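Local coordinates for putative polysaccharide biosynthesis protein with aminopeptidase-like domain (Clostridium acetobutylicum, PDB 3K9T) that binds one zinc ion per subunit and probably takes part in the biosynthesis of modified polysaccharides, without expected peptidase activity despite its aminopeptidase-like fold, at residues A[171-182]-A[211-222]; A[202-210]-A[340-348]. All coordinates share one frame; numbering follows the deposited sequence.

Interaction 1 of 2, residues A[171-182]-A[211-222]; sequences EYYIRGELEEEI and LSKLKTKYSYRF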
loop_
_atom_site.group_PDB
_atom_site.type_symbol
_atom_site.label_atom_id
_atom_site.label_comp_id
_atom_site.label_asym_id
_atom_site.label_seq_id
_atom_site.Cartn_x
_atom_site.Cartn_y
_atom_site.Cartn_z
ATOM N N GLU A 171 -17.666 29.133 25.608
ATOM C CA GLU A 171 -16.608 29.257 24.622
ATOM C C GLU A 171 -15.443 30.103 25.151
ATOM O O GLU A 171 -15.647 31.148 25.789
ATOM C CB GLU A 171 -17.222 29.901 23.388
ATOM C CG GLU A 171 -16.342 30.111 22.212
ATOM C CD GLU A 171 -17.141 30.641 21.002
ATOM O OE1 GLU A 171 -18.369 30.856 21.115
ATOM O OE2 GLU A 171 -16.557 30.796 19.916
ATOM N N TYR A 172 -14.222 29.646 24.895
ATOM C CA TYR A 172 -13.026 30.389 25.281
ATOM C C TYR A 172 -12.087 30.438 24.081
ATOM O O TYR A 172 -11.849 29.413 23.437
ATOM C CB TYR A 172 -12.348 29.729 26.464
ATOM C CG TYR A 172 -11.052 30.381 26.881
ATOM C CD1 TYR A 172 -10.959 31.763 27.054
ATOM C CD2 TYR A 172 -9.923 29.609 27.148
ATOM C CE1 TYR A 172 -9.778 32.340 27.437
ATOM C CE2 TYR A 172 -8.737 30.184 27.546
ATOM C CZ TYR A 172 -8.671 31.543 27.688
ATOM O OH TYR A 172 -7.490 32.094 28.085
ATOM N N TYR A 173 -11.603 31.633 23.766
ATOM C CA TYR A 173 -10.730 31.870 22.609
ATOM C C TYR A 173 -9.404 32.492 23.018
ATOM O O TYR A 173 -9.395 33.482 23.698
ATOM C CB TYR A 173 -11.401 32.832 21.657
ATOM C CG TYR A 173 -10.604 33.128 20.427
ATOM C CD1 TYR A 173 -10.445 32.165 19.438
ATOM C CD2 TYR A 173 -10.004 34.369 20.241
ATOM C CE1 TYR A 173 -9.728 32.426 18.314
ATOM C CE2 TYR A 173 -9.265 34.641 19.095
ATOM C CZ TYR A 173 -9.138 33.670 18.153
ATOM O OH TYR A 173 -8.425 33.920 17.024
ATOM N N ILE A 174 -8.300 31.881 22.613
ATOM C CA ILE A 174 -6.966 32.403 22.811
ATOM C C ILE A 174 -6.470 32.846 21.436
ATOM O O ILE A 174 -6.419 32.034 20.493
ATOM C CB ILE A 174 -6.007 31.329 23.344
ATOM C CG1 ILE A 174 -6.467 30.814 24.702
ATOM C CG2 ILE A 174 -4.581 31.854 23.447
ATOM C CD1 ILE A 174 -5.630 29.648 25.222
ATOM N N ARG A 175 -6.150 34.135 21.322
ATOM C CA ARG A 175 -5.560 34.703 20.094
ATOM C C ARG A 175 -4.055 34.397 19.995
ATOM O O ARG A 175 -3.270 34.726 20.892
ATOM C CB ARG A 175 -5.777 36.236 20.034
ATOM C CG ARG A 175 -5.369 36.913 18.723
ATOM C CD ARG A 175 -5.717 36.008 17.494
ATOM N NE ARG A 175 -5.884 36.743 16.238
ATOM C CZ ARG A 175 -4.931 36.957 15.332
ATOM N NH1 ARG A 175 -3.700 36.490 15.503
ATOM N NH2 ARG A 175 -5.212 37.658 14.240
ATOM N N GLY A 176 -3.657 33.767 18.905
ATOM C CA GLY A 176 -2.244 33.498 18.663
ATOM C C GLY A 176 -1.645 34.518 17.712
ATOM O O GLY A 176 -2.293 35.499 17.367
ATOM N N GLU A 177 -0.404 34.299 17.298
ATOM C CA GLU A 177 0.216 35.173 16.312
ATOM C C GLU A 177 -0.610 35.153 15.068
ATOM O O GLU A 177 -0.736 36.178 14.429
ATOM C CB GLU A 177 1.652 34.745 15.947
ATOM C CG GLU A 177 2.659 34.853 17.093
ATOM C CD GLU A 177 2.586 36.206 17.810
ATOM O OE1 GLU A 177 2.930 37.238 17.167
ATOM O OE2 GLU A 177 2.180 36.235 19.009
ATOM N N LEU A 178 -1.177 33.985 14.743
ATOM C CA LEU A 178 -1.980 33.788 13.557
ATOM C C LEU A 178 -3.430 33.534 13.866
ATOM O O LEU A 178 -3.748 32.989 14.911
ATOM C CB LEU A 178 -1.456 32.578 12.795
ATOM C CG LEU A 178 -0.006 32.585 12.306
ATOM C CD1 LEU A 178 0.151 31.342 11.479
ATOM C CD2 LEU A 178 0.388 33.851 11.464
ATOM N N GLU A 179 -4.297 33.897 12.925
ATOM C CA GLU A 179 -5.726 33.617 12.997
ATOM C C GLU A 179 -6.056 32.154 12.749
ATOM O O GLU A 179 -7.165 31.711 13.055
ATOM C CB GLU A 179 -6.498 34.414 11.943
ATOM C CG GLU A 179 -6.630 35.896 12.246
ATOM C CD GLU A 179 -7.504 36.669 11.232
ATOM O OE1 GLU A 179 -8.652 36.224 10.944
ATOM O OE2 GLU A 179 -7.032 37.743 10.761
ATOM N N GLU A 180 -5.138 31.406 12.150
ATOM C CA GLU A 180 -5.406 29.996 11.926
ATOM C C GLU A 180 -5.626 29.383 13.280
ATOM O O GLU A 180 -4.936 29.703 14.246
ATOM C CB GLU A 180 -4.283 29.327 11.190
ATOM C CG GLU A 180 -4.299 29.659 9.734
ATOM C CD GLU A 180 -2.933 29.574 9.132
ATOM O OE1 GLU A 180 -2.407 28.434 9.004
ATOM O OE2 GLU A 180 -2.404 30.667 8.803
ATOM N N GLU A 181 -6.597 28.499 13.335
ATOM C CA GLU A 181 -7.182 28.143 14.577
ATOM C C GLU A 181 -7.200 26.641 14.776
ATOM O O GLU A 181 -7.449 25.879 13.829
ATOM C CB GLU A 181 -8.603 28.682 14.533
ATOM C CG GLU A 181 -9.298 28.747 15.821
ATOM C CD GLU A 181 -10.663 29.378 15.683
ATOM O OE1 GLU A 181 -10.758 30.551 15.249
ATOM O OE2 GLU A 181 -11.644 28.704 16.049
ATOM N N ILE A 182 -6.913 26.224 16.002
ATOM C CA ILE A 182 -7.040 24.832 16.401
ATOM C C ILE A 182 -8.293 24.820 17.322
ATOM O O ILE A 182 -8.388 25.666 18.234
ATOM C CB ILE A 182 -5.790 24.337 17.159
ATOM C CG1 ILE A 182 -4.509 24.570 16.335
ATOM C CG2 ILE A 182 -5.979 22.906 17.653
ATOM C CD1 ILE A 182 -4.407 23.875 14.976
ATOM N N LEU A 211 -2.534 26.544 28.136
ATOM C CA LEU A 211 -2.261 27.322 26.919
ATOM C C LEU A 211 -2.366 28.835 27.119
ATOM O O LEU A 211 -1.603 29.600 26.539
ATOM C CB LEU A 211 -3.142 26.876 25.754
ATOM C CG LEU A 211 -2.690 25.636 24.984
ATOM C CD1 LEU A 211 -3.511 25.547 23.691
ATOM C CD2 LEU A 211 -1.215 25.680 24.671
ATOM N N SER A 212 -3.328 29.232 27.945
ATOM C CA SER A 212 -3.510 30.595 28.402
ATOM C C SER A 212 -2.244 31.289 28.848
ATOM O O SER A 212 -2.171 32.502 28.799
ATOM C CB SER A 212 -4.435 30.595 29.624
ATOM O OG SER A 212 -5.759 30.422 29.226
ATOM N N LYS A 213 -1.300 30.518 29.361
ATOM C CA LYS A 213 -0.086 31.054 29.926
ATOM C C LYS A 213 1.084 31.088 28.952
ATOM O O LYS A 213 2.171 31.521 29.327
ATOM C CB LYS A 213 0.249 30.226 31.160
ATOM C CG LYS A 213 -0.834 30.411 32.248
ATOM C CD LYS A 213 -0.636 29.532 33.443
ATOM C CE LYS A 213 -1.573 29.939 34.591
ATOM N NZ LYS A 213 -2.985 29.895 34.251
ATOM N N LEU A 214 0.854 30.671 27.703
ATOM C CA LEU A 214 1.901 30.557 26.690
ATOM C C LEU A 214 1.656 31.480 25.495
ATOM O O LEU A 214 0.526 31.852 25.194
ATOM C CB LEU A 214 1.939 29.123 26.170
ATOM C CG LEU A 214 2.069 27.976 27.164
ATOM C CD1 LEU A 214 2.107 26.668 26.413
ATOM C CD2 LEU A 214 3.335 28.150 27.970
ATOM N N LYS A 215 2.727 31.823 24.797
ATOM C CA LYS A 215 2.638 32.634 23.593
ATOM C C LYS A 215 2.557 31.647 22.417
ATOM O O LYS A 215 3.550 31.046 22.056
ATOM C CB LYS A 215 3.884 33.515 23.498
ATOM C CG LYS A 215 3.943 34.449 22.258
ATOM C CD LYS A 215 5.273 35.256 22.214
ATOM C CE LYS A 215 5.547 35.894 20.833
ATOM N NZ LYS A 215 4.684 37.078 20.565
ATOM N N THR A 216 1.375 31.470 21.831
ATOM C CA THR A 216 1.180 30.466 20.771
ATOM C C THR A 216 1.161 31.066 19.377
ATOM O O THR A 216 0.808 32.223 19.213
ATOM C CB THR A 216 -0.145 29.663 20.971
ATOM O OG1 THR A 216 -1.277 30.548 20.880
ATOM C CG2 THR A 216 -0.146 28.966 22.310
ATOM N N LYS A 217 1.567 30.261 18.388
ATOM C CA LYS A 217 1.555 30.645 16.963
ATOM C C LYS A 217 0.114 30.617 16.491
ATOM O O LYS A 217 -0.385 31.560 15.866
ATOM C CB LYS A 217 2.406 29.662 16.122
ATOM C CG LYS A 217 2.398 29.822 14.565
ATOM C CD LYS A 217 3.311 28.728 13.895
ATOM C CE LYS A 217 2.889 28.335 12.450
ATOM N NZ LYS A 217 3.992 27.702 11.631
ATOM N N TYR A 218 -0.542 29.515 16.799
ATOM C CA TYR A 218 -1.929 29.358 16.446
ATOM C C TYR A 218 -2.889 29.936 17.499
ATOM O O TYR A 218 -2.521 30.161 18.656
ATOM C CB TYR A 218 -2.265 27.893 16.204
ATOM C CG TYR A 218 -1.613 27.298 14.989
ATOM C CD1 TYR A 218 -2.088 27.569 13.719
ATOM C CD2 TYR A 218 -0.538 26.437 15.112
ATOM C CE1 TYR A 218 -1.496 27.008 12.601
ATOM C CE2 TYR A 218 0.054 25.885 14.011
ATOM C CZ TYR A 218 -0.431 26.156 12.759
ATOM O OH TYR A 218 0.166 25.564 11.681
ATOM N N SER A 219 -4.101 30.216 17.031
ATOM C CA SER A 219 -5.202 30.610 17.867
ATOM C C SER A 219 -5.876 29.320 18.259
ATOM O O SER A 219 -5.803 28.344 17.521
ATOM C CB SER A 219 -6.170 31.524 17.127
ATOM O OG SER A 219 -5.597 32.809 16.944
ATOM N N TYR A 220 -6.476 29.315 19.449
ATOM C CA TYR A 220 -7.117 28.148 19.993
ATOM C C TYR A 220 -8.507 28.501 20.484
ATOM O O TYR A 220 -8.675 29.495 21.165
ATOM C CB TYR A 220 -6.270 27.573 21.137
ATOM C CG TYR A 220 -5.013 26.935 20.654
ATOM C CD1 TYR A 220 -3.905 27.722 20.319
ATOM C CD2 TYR A 220 -4.916 25.535 20.521
ATOM C CE1 TYR A 220 -2.742 27.146 19.860
ATOM C CE2 TYR A 220 -3.737 24.932 20.062
ATOM C CZ TYR A 220 -2.660 25.756 19.708
ATOM O OH TYR A 220 -1.485 25.213 19.249
ATOM N N ARG A 221 -9.492 27.685 20.122
ATOM C CA ARG A 221 -10.857 27.867 20.571
ATOM C C ARG A 221 -11.320 26.634 21.283
ATOM O O ARG A 221 -11.140 25.523 20.796
ATOM C CB ARG A 221 -11.766 28.113 19.405
ATOM C CG ARG A 221 -13.217 28.459 19.776
ATOM C CD ARG A 221 -14.079 28.670 18.502
ATOM N NE ARG A 221 -13.464 29.670 17.631
ATOM C CZ ARG A 221 -13.498 30.992 17.843
ATOM N NH1 ARG A 221 -14.150 31.495 18.873
ATOM N NH2 ARG A 221 -12.888 31.831 17.003
ATOM N N PHE A 222 -11.953 26.824 22.437
ATOM C CA PHE A 222 -12.412 25.702 23.223
ATOM C C PHE A 222 -13.918 25.811 23.358
ATOM O O PHE A 222 -14.397 26.762 23.930
ATOM C CB PHE A 222 -11.780 25.744 24.584
ATOM C CG PHE A 222 -10.310 25.764 24.572
ATOM C CD1 PHE A 222 -9.623 26.949 24.336
ATOM C CD2 PHE A 222 -9.592 24.613 24.855
ATOM C CE1 PHE A 222 -8.219 26.988 24.343
ATOM C CE2 PHE A 222 -8.199 24.636 24.868
ATOM C CZ PHE A 222 -7.506 25.833 24.603
HETATM O O HOH W 1 -1.247 32.594 22.555
HETATM O O HOH W 2 0.582 34.641 20.717
#

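Interaction 2 of 2, residues A[202-210]-A[340-348]; sequences ALITFIAKA and ADSYKTYLE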
loop_
_atom_site.group_PDB
_atom_site.type_symbol
_atom_site.label_atom_id
_atom_site.label_comp_id
_atom_site.label_asym_id
_atom_site.label_seq_id
_atom_site.Cartn_x
_atom_site.Cartn_y
_atom_site.Cartn_z
ATOM N N ALA A 202 -13.317 18.226 32.050
ATOM C CA ALA A 202 -12.215 18.614 32.953
ATOM C C ALA A 202 -10.894 18.695 32.211
ATOM O O ALA A 202 -10.109 19.603 32.497
ATOM C CB ALA A 202 -12.109 17.723 34.171
ATOM N N LEU A 203 -10.659 17.808 31.230
ATOM C CA LEU A 203 -9.381 17.832 30.488
ATOM C C LEU A 203 -9.190 19.117 29.686
ATOM O O LEU A 203 -8.170 19.768 29.778
ATOM C CB LEU A 203 -9.229 16.603 29.578
ATOM C CG LEU A 203 -8.076 16.645 28.562
ATOM C CD1 LEU A 203 -6.838 16.494 29.330
ATOM C CD2 LEU A 203 -8.154 15.581 27.458
ATOM N N ILE A 204 -10.167 19.436 28.859
ATOM C CA ILE A 204 -10.127 20.599 27.984
ATOM C C ILE A 204 -9.985 21.857 28.860
ATOM O O ILE A 204 -9.258 22.775 28.500
ATOM C CB ILE A 204 -11.414 20.568 27.081
ATOM C CG1 ILE A 204 -11.282 19.457 26.039
ATOM C CG2 ILE A 204 -11.698 21.783 26.378
ATOM C CD1 ILE A 204 -10.093 19.545 25.255
ATOM N N THR A 205 -10.609 21.865 30.042
ATOM C CA THR A 205 -10.478 22.994 30.950
ATOM C C THR A 205 -9.005 23.228 31.303
ATOM O O THR A 205 -8.482 24.352 31.161
ATOM C CB THR A 205 -11.372 22.837 32.178
ATOM O OG1 THR A 205 -12.730 22.868 31.721
ATOM C CG2 THR A 205 -11.148 23.991 33.204
ATOM N N PHE A 206 -8.326 22.152 31.678
ATOM C CA PHE A 206 -6.917 22.238 32.035
ATOM C C PHE A 206 -5.963 22.472 30.856
ATOM O O PHE A 206 -4.925 23.082 31.027
ATOM C CB PHE A 206 -6.508 21.059 32.923
ATOM C CG PHE A 206 -6.857 21.283 34.371
ATOM C CD1 PHE A 206 -8.156 21.116 34.820
ATOM C CD2 PHE A 206 -5.903 21.736 35.263
ATOM C CE1 PHE A 206 -8.489 21.361 36.140
ATOM C CE2 PHE A 206 -6.223 21.976 36.585
ATOM C CZ PHE A 206 -7.512 21.778 37.033
ATOM N N ILE A 207 -6.321 22.012 29.667
ATOM C CA ILE A 207 -5.526 22.325 28.498
ATOM C C ILE A 207 -5.632 23.826 28.278
ATOM O O ILE A 207 -4.614 24.473 28.152
ATOM C CB ILE A 207 -5.953 21.550 27.248
ATOM C CG1 ILE A 207 -5.575 20.080 27.442
ATOM C CG2 ILE A 207 -5.258 22.133 25.981
ATOM C CD1 ILE A 207 -6.375 19.180 26.576
ATOM N N ALA A 208 -6.855 24.358 28.276
ATOM C CA ALA A 208 -7.096 25.816 28.133
ATOM C C ALA A 208 -6.304 26.597 29.198
ATOM O O ALA A 208 -5.627 27.580 28.891
ATOM C CB ALA A 208 -8.589 26.140 28.217
ATOM N N LYS A 209 -6.343 26.092 30.425
ATOM C CA LYS A 209 -5.672 26.739 31.535
ATOM C C LYS A 209 -4.147 26.832 31.307
ATOM O O LYS A 209 -3.543 27.861 31.606
ATOM C CB LYS A 209 -5.998 25.989 32.821
ATOM C CG LYS A 209 -5.616 26.738 34.049
ATOM C CD LYS A 209 -5.633 25.889 35.320
ATOM C CE LYS A 209 -7.002 25.498 35.770
ATOM N NZ LYS A 209 -7.012 25.378 37.288
ATOM N N ALA A 210 -3.542 25.763 30.780
ATOM C CA ALA A 210 -2.112 25.759 30.444
ATOM C C ALA A 210 -1.789 26.669 29.229
ATOM O O ALA A 210 -0.873 27.468 29.289
ATOM C CB ALA A 210 -1.608 24.311 30.193
ATOM N N ALA A 340 -3.858 12.111 33.803
ATOM C CA ALA A 340 -2.518 12.684 33.628
ATOM C C ALA A 340 -1.968 12.383 32.238
ATOM O O ALA A 340 -1.433 13.269 31.564
ATOM C CB ALA A 340 -1.559 12.138 34.696
ATOM N N ASP A 341 -2.107 11.132 31.805
ATOM C CA ASP A 341 -1.541 10.725 30.525
ATOM C C ASP A 341 -2.280 11.332 29.345
ATOM O O ASP A 341 -1.666 11.725 28.355
ATOM C CB ASP A 341 -1.514 9.212 30.377
ATOM C CG ASP A 341 -0.852 8.772 29.075
ATOM O OD1 ASP A 341 0.394 8.790 28.994
ATOM O OD2 ASP A 341 -1.584 8.417 28.131
ATOM N N SER A 342 -3.598 11.362 29.412
ATOM C CA SER A 342 -4.364 12.024 28.353
ATOM C C SER A 342 -3.989 13.522 28.238
ATOM O O SER A 342 -3.855 14.054 27.163
ATOM C CB SER A 342 -5.849 11.866 28.614
ATOM O OG SER A 342 -6.216 10.494 28.621
ATOM N N TYR A 343 -3.796 14.189 29.362
ATOM C CA TYR A 343 -3.448 15.607 29.355
ATOM C C TYR A 343 -2.059 15.840 28.759
ATOM O O TYR A 343 -1.874 16.711 27.929
ATOM C CB TYR A 343 -3.548 16.100 30.778
ATOM C CG TYR A 343 -2.861 17.389 31.137
ATOM C CD1 TYR A 343 -3.483 18.612 30.939
ATOM C CD2 TYR A 343 -1.627 17.375 31.778
ATOM C CE1 TYR A 343 -2.882 19.785 31.321
ATOM C CE2 TYR A 343 -1.007 18.564 32.160
ATOM C CZ TYR A 343 -1.648 19.758 31.936
ATOM O OH TYR A 343 -1.062 20.929 32.325
ATOM N N LYS A 344 -1.098 15.048 29.210
ATOM C CA LYS A 344 0.260 15.041 28.670
ATOM C C LYS A 344 0.231 14.823 27.138
ATOM O O LYS A 344 0.924 15.513 26.365
ATOM C CB LYS A 344 1.060 13.947 29.416
ATOM C CG LYS A 344 2.432 13.578 28.877
ATOM C CD LYS A 344 3.325 12.981 29.989
ATOM C CE LYS A 344 3.223 11.473 30.131
ATOM N NZ LYS A 344 3.996 10.796 29.071
ATOM N N THR A 345 -0.605 13.899 26.682
ATOM C CA THR A 345 -0.638 13.570 25.250
ATOM C C THR A 345 -1.208 14.740 24.424
ATOM O O THR A 345 -0.686 15.104 23.358
ATOM C CB THR A 345 -1.369 12.261 24.975
ATOM O OG1 THR A 345 -0.805 11.181 25.777
ATOM C CG2 THR A 345 -1.284 11.941 23.493
ATOM N N TYR A 346 -2.275 15.326 24.927
ATOM C CA TYR A 346 -2.866 16.484 24.291
ATOM C C TYR A 346 -1.837 17.600 24.234
ATOM O O TYR A 346 -1.701 18.255 23.201
ATOM C CB TYR A 346 -4.173 16.943 25.007
ATOM C CG TYR A 346 -5.456 16.315 24.460
ATOM C CD1 TYR A 346 -5.821 15.012 24.773
ATOM C CD2 TYR A 346 -6.328 17.051 23.659
ATOM C CE1 TYR A 346 -7.010 14.463 24.280
ATOM C CE2 TYR A 346 -7.512 16.513 23.162
ATOM C CZ TYR A 346 -7.846 15.221 23.458
ATOM O OH TYR A 346 -9.028 14.680 22.967
ATOM N N LEU A 347 -1.113 17.841 25.327
ATOM C CA LEU A 347 -0.089 18.892 25.313
ATOM C C LEU A 347 1.024 18.597 24.283
ATOM O O LEU A 347 1.550 19.514 23.630
ATOM C CB LEU A 347 0.497 19.101 26.722
ATOM C CG LEU A 347 -0.406 19.781 27.764
ATOM C CD1 LEU A 347 0.384 20.114 29.006
ATOM C CD2 LEU A 347 -1.041 21.054 27.198
ATOM N N GLU A 348 1.384 17.322 24.143
ATOM C CA GLU A 348 2.437 16.914 23.193
ATOM C C GLU A 348 1.953 17.105 21.763
ATOM O O GLU A 348 2.720 17.488 20.858
ATOM C CB GLU A 348 2.831 15.449 23.407
ATOM C CG GLU A 348 4.130 15.039 22.679
ATOM C CD GLU A 348 5.315 15.854 23.118
ATOM O OE1 GLU A 348 5.379 16.184 24.323
ATOM O OE2 GLU A 348 6.185 16.170 22.270
HETATM O O HOH W 3 -3.111 22.859 32.987
#

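Interaction 1 of 2, residues A[171-182]-A[211-222]
R221 projects from strand 219-222 between E171 and E181, which flank it on the two neighbouring strands of the mixed beta sheet of the aminopeptidase-like domain. One neighbour, 171-174, runs antiparallel to it; the other, 181-182, runs parallel and belongs to the same beta-alpha-beta unit. E181 takes the guanidinium in a two-point, side-on salt bridge: NE of R221 reaches OE2 of E181 at 2.6 Å and NH2 reaches OE1, both from above the carboxylate plane. NH1 of R221 adds a weak, bent bond to OE2 of E171 (2.7 Å), completing the salt-bridge network. The Y173 ring lies nearly parallel to the guanidinium (16°), its CD1 above one face of that group. With CG anti to the backbone N (chi1 -174°) and a bend at chi3, R221 brings its head within range of both acids.

On the other face, Y172, I174, Y220, I182 and F222 gather; Y172 OH donates to S212 OG (2.7 Å), and I182 CB packs on Y220 CE2 at 3.6 Å. The hydroxyl of Y220 itself is held by E354 of helix 336-355. Where loop 175-180 crosses the start of strand 219-222 to join the strands on its two sides, S219 OG accepts from G176 N at 2.9 Å, almost straight at 177°, and donates to L178 O at 2.8 Å.

Interaction 2 of 2, residues A[202-210]-A[340-348]
Apolar contacts between L203 and I207 of helix 202-210 and Y343 and Y346 of helix 340-348 make up most of this buried interface. The two branches of L203 divide the work. CD1 lies 3.5 Å from Y343 CA, near the plane of that tyrosine's ring at its edge, whereas CD2 sits over a face of the Y346 ring in a CH-pi contact, 3.8 Å from the centroid and 23° off the normal. I207 meets Y346 at about a right angle, its CD1 3.5 Å from Y346 CB.

Knob-into-hole packing supplies the second element: the Y343 side chain enters the space between L203, F206, I207 and A210. Its CG is anti to the backbone N (chi1 162°), which swings the ring across to the facing helix, where Y343 CE1 lies 3.9 Å from F206 O.

The polar link across the pair is indirect: a water donates to F206 O (2.7 Å) and lies 2.9 Å from Y343 OH, joining the helices through a single solvent molecule. Y346 OH turns instead to L314 O, outside the pair.

The short axes pass 10.3 Å apart and cross at -46°, an oblique helix pair layered against the central sheet of an alpha/beta domain related to zinc aminopeptidases.

Interaction 1 knits together three strands of the mixed sheet, and interaction 2 pairs two helices packed against it; their centres lie 15 Å apart. Helix 194-211 connects strand 181-187 to strand 219-225, so the crossover that brings two strands of interaction 1 side by side also supplies one helix of interaction 2. The contacts meet directly: F222 CZ lies 3.6 Å from A208 CA, F222 CD2 is 3.8 Å from I204 CG2, and Y172 CD2 is 3.9 Å from A208 CB. Helix 336-355 reaches both, through Y343 and Y346 in one and E354 in the other. Neither contact includes the zinc ligands H190, D196 and H325.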